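Side-chain contacts in outer membrane protein (Bartonella henselae, PDB 2FI9), which is of unknown function but belongs to the DUF498/DUF598 family and folds as a compact mixed alpha/beta protein: residues L87-L90 with L91-R95; D99-S102 with T103-V107; D58-R61 with V62-S66. All coordinates share one frame; numbering follows the deposited sequence.

Contact 1 (L87-L90 with L91-R95); sequences LRVL and LWEKR
L91 closes over the carbonyl of L87 one helical turn back, and this is the tight side of the contact. Its backbone N donates to L87 O over 3.0 Å with an N-H...O angle of 168°. CG of L91 lies opposite its own carbonyl carbon, beside the backbone N (chi1 -72°), a torsion that lays the isobutyl group along the preceding turn, with L91 CG 3.4 Å from L87 O. Both leucines are buried; L91 rests on L63 of helix 60-64, whereas L87 reaches P54 and Q56. The segments form most of helix 85-93, the crossover helix of a beta-alpha-beta unit that joins strand 71-75 to strand 97-101. A Schellman motif ends the helix: R95, with positive phi, is the C-prime residue, R95 N bonds to W92 O and I96 N to L91 O. The other flank, with V89 and E93, lies on the surface, and a water takes part in it. CG1 of V89 comes nearest E93 at OE2, 3.5 Å away, as the two side chains cross obliquely. The other carboxylate oxygen, OE1, is tied to the helix by water 1, which donates to E93 OE1 (2.8 Å) and to L90 O (3.0 Å). The K94 N to L90 O bond is weak, at 3.4 Å, and the water gives L90 O a second donor near the helix end. Beyond it, NH1 of R95 sits 3.3 Å above one face of the W92 indole, offset toward the rim.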
loop_
_atom_site.group_PDB
_atom_site.type_symbol
_atom_site.label_atom_id
_atom_site.label_comp_id
_atom_site.label_asym_id
_atom_site.label_seq_id
_atom_site.Cartn_x
_atom_site.Cartn_y
_atom_site.Cartn_z
ATOM N N LEU A 87 0.719 0.472 14.942
ATOM C CA LEU A 87 0.907 1.081 13.631
ATOM C C LEU A 87 0.282 2.468 13.552
ATOM O O LEU A 87 0.811 3.347 12.886
ATOM C CB LEU A 87 0.318 0.171 12.544
ATOM C CG LEU A 87 1.262 -0.933 12.053
ATOM C CD1 LEU A 87 1.528 -2.020 13.072
ATOM C CD2 LEU A 87 0.729 -1.541 10.758
ATOM N N ARG A 88 -0.859 2.649 14.218
ATOM C CA ARG A 88 -1.525 3.950 14.254
ATOM C C ARG A 88 -0.605 4.994 14.880
ATOM O O ARG A 88 -0.455 6.087 14.335
ATOM C CB ARG A 88 -2.871 3.868 15.002
ATOM C CG ARG A 88 -3.909 2.964 14.295
ATOM C CD ARG A 88 -5.312 3.123 14.839
ATOM N NE ARG A 88 -5.398 3.022 16.290
ATOM C CZ ARG A 88 -5.832 1.950 16.957
ATOM N NH1 ARG A 88 -6.233 0.857 16.301
ATOM N NH2 ARG A 88 -5.882 1.968 18.291
ATOM N N VAL A 89 0.028 4.632 16.002
ATOM C CA VAL A 89 1.041 5.471 16.660
ATOM C C VAL A 89 2.225 5.820 15.745
ATOM O O VAL A 89 2.553 6.995 15.583
ATOM C CB VAL A 89 1.545 4.817 17.974
ATOM C CG1 VAL A 89 2.651 5.641 18.629
ATOM C CG2 VAL A 89 0.376 4.668 18.948
ATOM N N LEU A 90 2.874 4.811 15.175
ATOM C CA LEU A 90 4.027 5.039 14.286
ATOM C C LEU A 90 3.686 5.967 13.115
ATOM O O LEU A 90 4.443 6.901 12.805
ATOM C CB LEU A 90 4.546 3.704 13.759
ATOM C CG LEU A 90 5.187 2.747 14.771
ATOM C CD1 LEU A 90 5.192 1.331 14.205
ATOM C CD2 LEU A 90 6.579 3.192 15.135
ATOM N N LEU A 91 2.557 5.710 12.458
ATOM C CA LEU A 91 2.128 6.541 11.322
ATOM C C LEU A 91 1.827 7.975 11.775
ATOM O O LEU A 91 2.229 8.958 11.129
ATOM C CB LEU A 91 0.941 5.905 10.611
ATOM C CG LEU A 91 1.334 4.651 9.822
ATOM C CD1 LEU A 91 0.112 3.770 9.493
ATOM C CD2 LEU A 91 2.192 5.026 8.554
ATOM N N TRP A 92 1.152 8.092 12.921
ATOM C CA TRP A 92 0.862 9.392 13.508
ATOM C C TRP A 92 2.131 10.193 13.795
ATOM O O TRP A 92 2.174 11.390 13.525
ATOM C CB TRP A 92 0.024 9.215 14.791
ATOM C CG TRP A 92 -0.350 10.501 15.470
ATOM C CD1 TRP A 92 -1.519 11.190 15.330
ATOM C CD2 TRP A 92 0.444 11.244 16.405
ATOM N NE1 TRP A 92 -1.504 12.314 16.112
ATOM C CE2 TRP A 92 -0.309 12.375 16.782
ATOM C CE3 TRP A 92 1.720 11.058 16.965
ATOM C CZ2 TRP A 92 0.165 13.321 17.693
ATOM C CZ3 TRP A 92 2.204 12.006 17.864
ATOM C CH2 TRP A 92 1.420 13.122 18.227
ATOM N N GLU A 93 3.153 9.529 14.340
ATOM C CA GLU A 93 4.437 10.169 14.663
ATOM C C GLU A 93 5.123 10.761 13.439
ATOM O O GLU A 93 5.929 11.666 13.558
ATOM C CB GLU A 93 5.405 9.160 15.270
ATOM C CG GLU A 93 5.020 8.609 16.615
ATOM C CD GLU A 93 6.000 7.550 17.112
ATOM O OE1 GLU A 93 6.915 7.144 16.357
ATOM O OE2 GLU A 93 5.855 7.118 18.269
ATOM N N LYS A 94 4.814 10.218 12.265
ATOM C CA LYS A 94 5.444 10.670 11.019
ATOM C C LYS A 94 4.486 11.545 10.217
ATOM O O LYS A 94 4.761 11.867 9.061
ATOM C CB LYS A 94 5.876 9.465 10.187
ATOM C CG LYS A 94 6.969 8.608 10.812
ATOM C CD LYS A 94 8.304 9.302 10.778
ATOM C CE LYS A 94 9.383 8.429 11.348
ATOM N NZ LYS A 94 10.612 9.233 11.513
ATOM N N ARG A 95 3.364 11.915 10.842
ATOM C CA ARG A 95 2.334 12.762 10.239
ATOM C C ARG A 95 1.833 12.200 8.908
ATOM O O ARG A 95 1.603 12.952 7.959
ATOM C CB ARG A 95 2.836 14.202 10.024
ATOM C CG ARG A 95 3.572 14.840 11.210
ATOM C CD ARG A 95 2.647 15.102 12.345
ATOM N NE ARG A 95 3.362 15.370 13.595
ATOM C CZ ARG A 95 2.895 15.056 14.804
ATOM N NH1 ARG A 95 1.720 14.444 14.925
ATOM N NH2 ARG A 95 3.608 15.343 15.889
HETATM O O HOH W 1 7.236 6.471 13.701
#

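Contact 2 (D99-S102 with T103-V107); sequences DTMS and TGAAV
The backbone N of A106 donates to S102 O over 2.9 Å, the shortest bond between the two segments and the first i to i+4 link of the helix that starts at T103. Its N-H...O angle is 156°. The same serine also caps this helix with its side chain. S102 OG, held between its own backbone N and carbonyl carbon (chi1 70°), reaches forward over the first turn and accepts from A105 N at 3.2 Å. S102 is thus a classical N-cap: its hydroxyl oxygen satisfies an amide that has no carbonyl one turn earlier within the helix. The fit is close, for the methyl of A105 comes within 3.3 Å of S102 OG. Apolar contacts continue from the strand side. The bond from CA to CB of M101 is directed toward the helix: CB meets A105 CB at 3.8 Å, and CG meets A106 CB at 3.7 Å. The sulfur then runs past the backbone, M101 SD lying 3.6 Å from A106 CA, before the chain bends at its last torsion. T103 OG1 is hydrogen-bonded outside the two segments, to F125 O and G77 N. The N-to-C directions of strand 99-101 and helix 103-107 differ by 123°, so the chain turns partly back on itself at S102. Strand 97-101 is an outermost strand of the mixed five-stranded sheet, paired in parallel with strand 71-75, and helix 103-115 leads from it toward strand 120-124, on the far side of strand 71-75, while T103 and V107 pack on F26 of strand 25-28.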
loop_
_atom_site.group_PDB
_atom_site.type_symbol
_atom_site.label_atom_id
_atom_site.label_comp_id
_atom_site.label_asym_id
_atom_site.label_seq_id
_atom_site.Cartn_x
_atom_site.Cartn_y
_atom_site.Cartn_z
ATOM N N ASP A 99 -5.511 5.088 6.193
ATOM C CA ASP A 99 -6.791 4.453 6.354
ATOM C C ASP A 99 -6.790 3.074 5.732
ATOM O O ASP A 99 -6.039 2.804 4.802
ATOM C CB ASP A 99 -7.893 5.313 5.776
ATOM C CG ASP A 99 -9.226 5.052 6.432
ATOM O OD1 ASP A 99 -9.291 4.364 7.503
ATOM O OD2 ASP A 99 -10.226 5.537 5.871
ATOM N N THR A 100 -7.629 2.197 6.271
ATOM C CA THR A 100 -7.746 0.852 5.762
ATOM C C THR A 100 -9.051 0.713 4.977
ATOM O O THR A 100 -10.003 1.465 5.191
ATOM C CB THR A 100 -7.725 -0.160 6.916
ATOM O OG1 THR A 100 -8.832 0.112 7.765
ATOM C CG2 THR A 100 -6.421 -0.026 7.755
ATOM N N MET A 101 -9.086 -0.283 4.102
ATOM C CA MET A 101 -10.247 -0.617 3.221
ATOM C C MET A 101 -9.806 -1.924 2.549
ATOM O O MET A 101 -8.623 -2.307 2.640
ATOM C CB MET A 101 -10.453 0.481 2.140
ATOM C CG MET A 101 -9.160 0.862 1.331
ATOM S SD MET A 101 -9.040 2.519 0.556
ATOM C CE MET A 101 -8.793 3.536 2.023
ATOM N N SER A 102 -10.724 -2.615 1.897
ATOM C CA SER A 102 -10.361 -3.802 1.135
ATOM C C SER A 102 -9.246 -3.517 0.122
ATOM O O SER A 102 -8.997 -2.350 -0.264
ATOM C CB SER A 102 -11.588 -4.332 0.398
ATOM O OG SER A 102 -11.923 -3.431 -0.642
ATOM N N THR A 103 -8.551 -4.570 -0.306
ATOM C CA THR A 103 -7.480 -4.413 -1.296
ATOM C C THR A 103 -8.028 -3.800 -2.586
ATOM O O THR A 103 -7.403 -2.913 -3.160
ATOM C CB THR A 103 -6.721 -5.730 -1.533
ATOM O OG1 THR A 103 -5.939 -6.015 -0.374
ATOM C CG2 THR A 103 -5.753 -5.642 -2.776
ATOM N N GLY A 104 -9.213 -4.237 -3.008
ATOM C CA GLY A 104 -9.847 -3.691 -4.227
ATOM C C GLY A 104 -10.058 -2.186 -4.128
ATOM O O GLY A 104 -9.671 -1.434 -5.014
ATOM N N ALA A 105 -10.647 -1.758 -3.011
ATOM C CA ALA A 105 -10.920 -0.353 -2.745
ATOM C C ALA A 105 -9.626 0.435 -2.680
ATOM O O ALA A 105 -9.561 1.543 -3.194
ATOM C CB ALA A 105 -11.701 -0.199 -1.437
ATOM N N ALA A 106 -8.604 -0.125 -2.043
ATOM C CA ALA A 106 -7.337 0.592 -1.914
ATOM C C ALA A 106 -6.694 0.808 -3.295
ATOM O O ALA A 106 -6.173 1.900 -3.599
ATOM C CB ALA A 106 -6.408 -0.149 -0.980
ATOM N N VAL A 107 -6.734 -0.222 -4.142
ATOM C CA VAL A 107 -6.207 -0.088 -5.508
ATOM C C VAL A 107 -6.894 1.067 -6.240
ATOM O O VAL A 107 -6.219 1.933 -6.829
ATOM C CB VAL A 107 -6.369 -1.400 -6.344
ATOM C CG1 VAL A 107 -6.160 -1.138 -7.862
ATOM C CG2 VAL A 107 -5.439 -2.509 -5.813
#

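Contact 3 (D58-R61 with V62-S66); sequences DISR and VLEES
The carboxylate of E64 turns one face to the carbonyl oxygen of S60, with S60 O above the plane and 3.2 Å from E64 CD. Both oxygens of the group are acceptors, as is the carbonyl, so this is a packing contact; S60 O instead accepts from E64 N at 3.0 Å. E64 CG stands beside its own backbone N (chi1 -69°), and the extended chain beyond it lays the group back along the turn. The R61 guanidinium, another flat group, makes a cation-pi contact with Y45. E65 takes a different course: its CG passes 3.4 Å from R61 O, and its carboxylate bonds to the hydroxyl of S42. On the inner side I59 CD1 meets L63 CD1 at 3.9 Å. Helix 60-64 is thus amphipathic, and this stretch packs on strand 36-40 through V62 and on helix 85-93 through I59 and L63. Two glutamates where carbonyls gather, E64 as the last residue of the helix and E65 just beyond it, should be mildly unfavourable; R61 NH1, 4.9 Å from E65 OE2, has no direct charge contact with them and would probably offset this only at longer range.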
loop_
_atom_site.group_PDB
_atom_site.type_symbol
_atom_site.label_atom_id
_atom_site.label_comp_id
_atom_site.label_asym_id
_atom_site.label_seq_id
_atom_site.Cartn_x
_atom_site.Cartn_y
_atom_site.Cartn_z
ATOM N N ASP A 58 6.162 -4.384 7.859
ATOM C CA ASP A 58 5.444 -4.141 6.613
ATOM C C ASP A 58 5.460 -2.682 6.185
ATOM O O ASP A 58 5.517 -2.385 4.981
ATOM C CB ASP A 58 4.003 -4.631 6.707
ATOM C CG ASP A 58 3.911 -6.127 6.733
ATOM O OD1 ASP A 58 4.907 -6.788 6.374
ATOM O OD2 ASP A 58 2.853 -6.654 7.117
ATOM N N ILE A 59 5.388 -1.783 7.163
ATOM C CA ILE A 59 5.254 -0.359 6.866
ATOM C C ILE A 59 6.579 0.415 7.023
ATOM O O ILE A 59 6.623 1.635 6.853
ATOM C CB ILE A 59 4.115 0.310 7.704
ATOM C CG1 ILE A 59 4.460 0.325 9.201
ATOM C CG2 ILE A 59 2.770 -0.385 7.449
ATOM C CD1 ILE A 59 3.742 1.424 9.983
ATOM N N SER A 60 7.648 -0.306 7.331
ATOM C CA SER A 60 8.955 0.311 7.566
ATOM C C SER A 60 9.443 1.209 6.417
ATOM O O SER A 60 10.009 2.264 6.664
ATOM C CB SER A 60 10.006 -0.755 7.894
ATOM O OG SER A 60 10.091 -1.710 6.852
ATOM N N ARG A 61 9.194 0.814 5.167
ATOM C CA ARG A 61 9.611 1.645 4.034
ATOM C C ARG A 61 8.802 2.938 3.938
ATOM O O ARG A 61 9.332 3.986 3.511
ATOM C CB ARG A 61 9.527 0.876 2.719
ATOM C CG ARG A 61 10.733 0.009 2.430
ATOM C CD ARG A 61 10.617 -0.580 1.025
ATOM N NE ARG A 61 11.719 -1.480 0.691
ATOM C CZ ARG A 61 12.901 -1.093 0.205
ATOM N NH1 ARG A 61 13.172 0.195 -0.006
ATOM N NH2 ARG A 61 13.826 -2.000 -0.084
ATOM N N VAL A 62 7.524 2.851 4.323
ATOM C CA VAL A 62 6.647 4.014 4.369
ATOM C C VAL A 62 7.156 5.003 5.412
ATOM O O VAL A 62 7.298 6.192 5.125
ATOM C CB VAL A 62 5.188 3.621 4.677
ATOM C CG1 VAL A 62 4.329 4.851 4.950
ATOM C CG2 VAL A 62 4.620 2.854 3.532
ATOM N N LEU A 63 7.449 4.511 6.610
ATOM C CA LEU A 63 7.936 5.376 7.669
ATOM C C LEU A 63 9.233 6.060 7.211
ATOM O O LEU A 63 9.426 7.264 7.403
ATOM C CB LEU A 63 8.150 4.575 8.963
ATOM C CG LEU A 63 6.851 3.974 9.552
ATOM C CD1 LEU A 63 7.159 3.106 10.760
ATOM C CD2 LEU A 63 5.830 5.053 9.937
ATOM N N GLU A 64 10.110 5.286 6.590
ATOM C CA GLU A 64 11.423 5.783 6.184
ATOM C C GLU A 64 11.345 6.865 5.098
ATOM O O GLU A 64 12.234 7.711 4.990
ATOM C CB GLU A 64 12.296 4.610 5.718
ATOM C CG GLU A 64 12.702 3.647 6.863
ATOM C CD GLU A 64 13.195 2.280 6.355
ATOM O OE1 GLU A 64 13.528 2.174 5.153
ATOM O OE2 GLU A 64 13.276 1.319 7.155
ATOM N N GLU A 65 10.283 6.827 4.295
ATOM C CA GLU A 65 10.093 7.791 3.212
ATOM C C GLU A 65 8.982 8.790 3.546
ATOM O O GLU A 65 8.392 9.399 2.647
ATOM C CB GLU A 65 9.758 7.056 1.915
ATOM C CG GLU A 65 10.870 6.176 1.421
ATOM C CD GLU A 65 10.675 5.711 -0.021
ATOM O OE1 GLU A 65 9.902 6.335 -0.799
ATOM O OE2 GLU A 65 11.312 4.703 -0.370
ATOM N N SER A 66 8.738 8.992 4.836
ATOM C CA SER A 66 7.573 9.764 5.291
ATOM C C SER A 66 7.641 11.234 4.870
ATOM O O SER A 66 6.616 11.890 4.739
ATOM C CB SER A 66 7.399 9.643 6.800
ATOM O OG SER A 66 8.512 10.189 7.490
#

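How the contacts relate
Contacts 1 and 3 lie on short neighbouring helices, 85-93 and 60-64, their centres about 10 Å apart, and touch through apolar atoms such as L91 CD2 and L63 CD2 at 3.9 Å. Each has a buried aliphatic face and a surface side that includes charged residues. Contact 2, about 19 Å from contact 1 and 18 Å from contact 3 between centres, differs: unlike contact 1, which ends a helix, it starts one, while contact 3 spans a whole short helix. It uses a serine hydroxyl where contact 1 uses a Schellman turn, and has no exposed residue among those that touch. Contacts 1 and 2 follow in series through strand 97-101, while contacts 2 and 3 lie on opposite sides of the chain's centre.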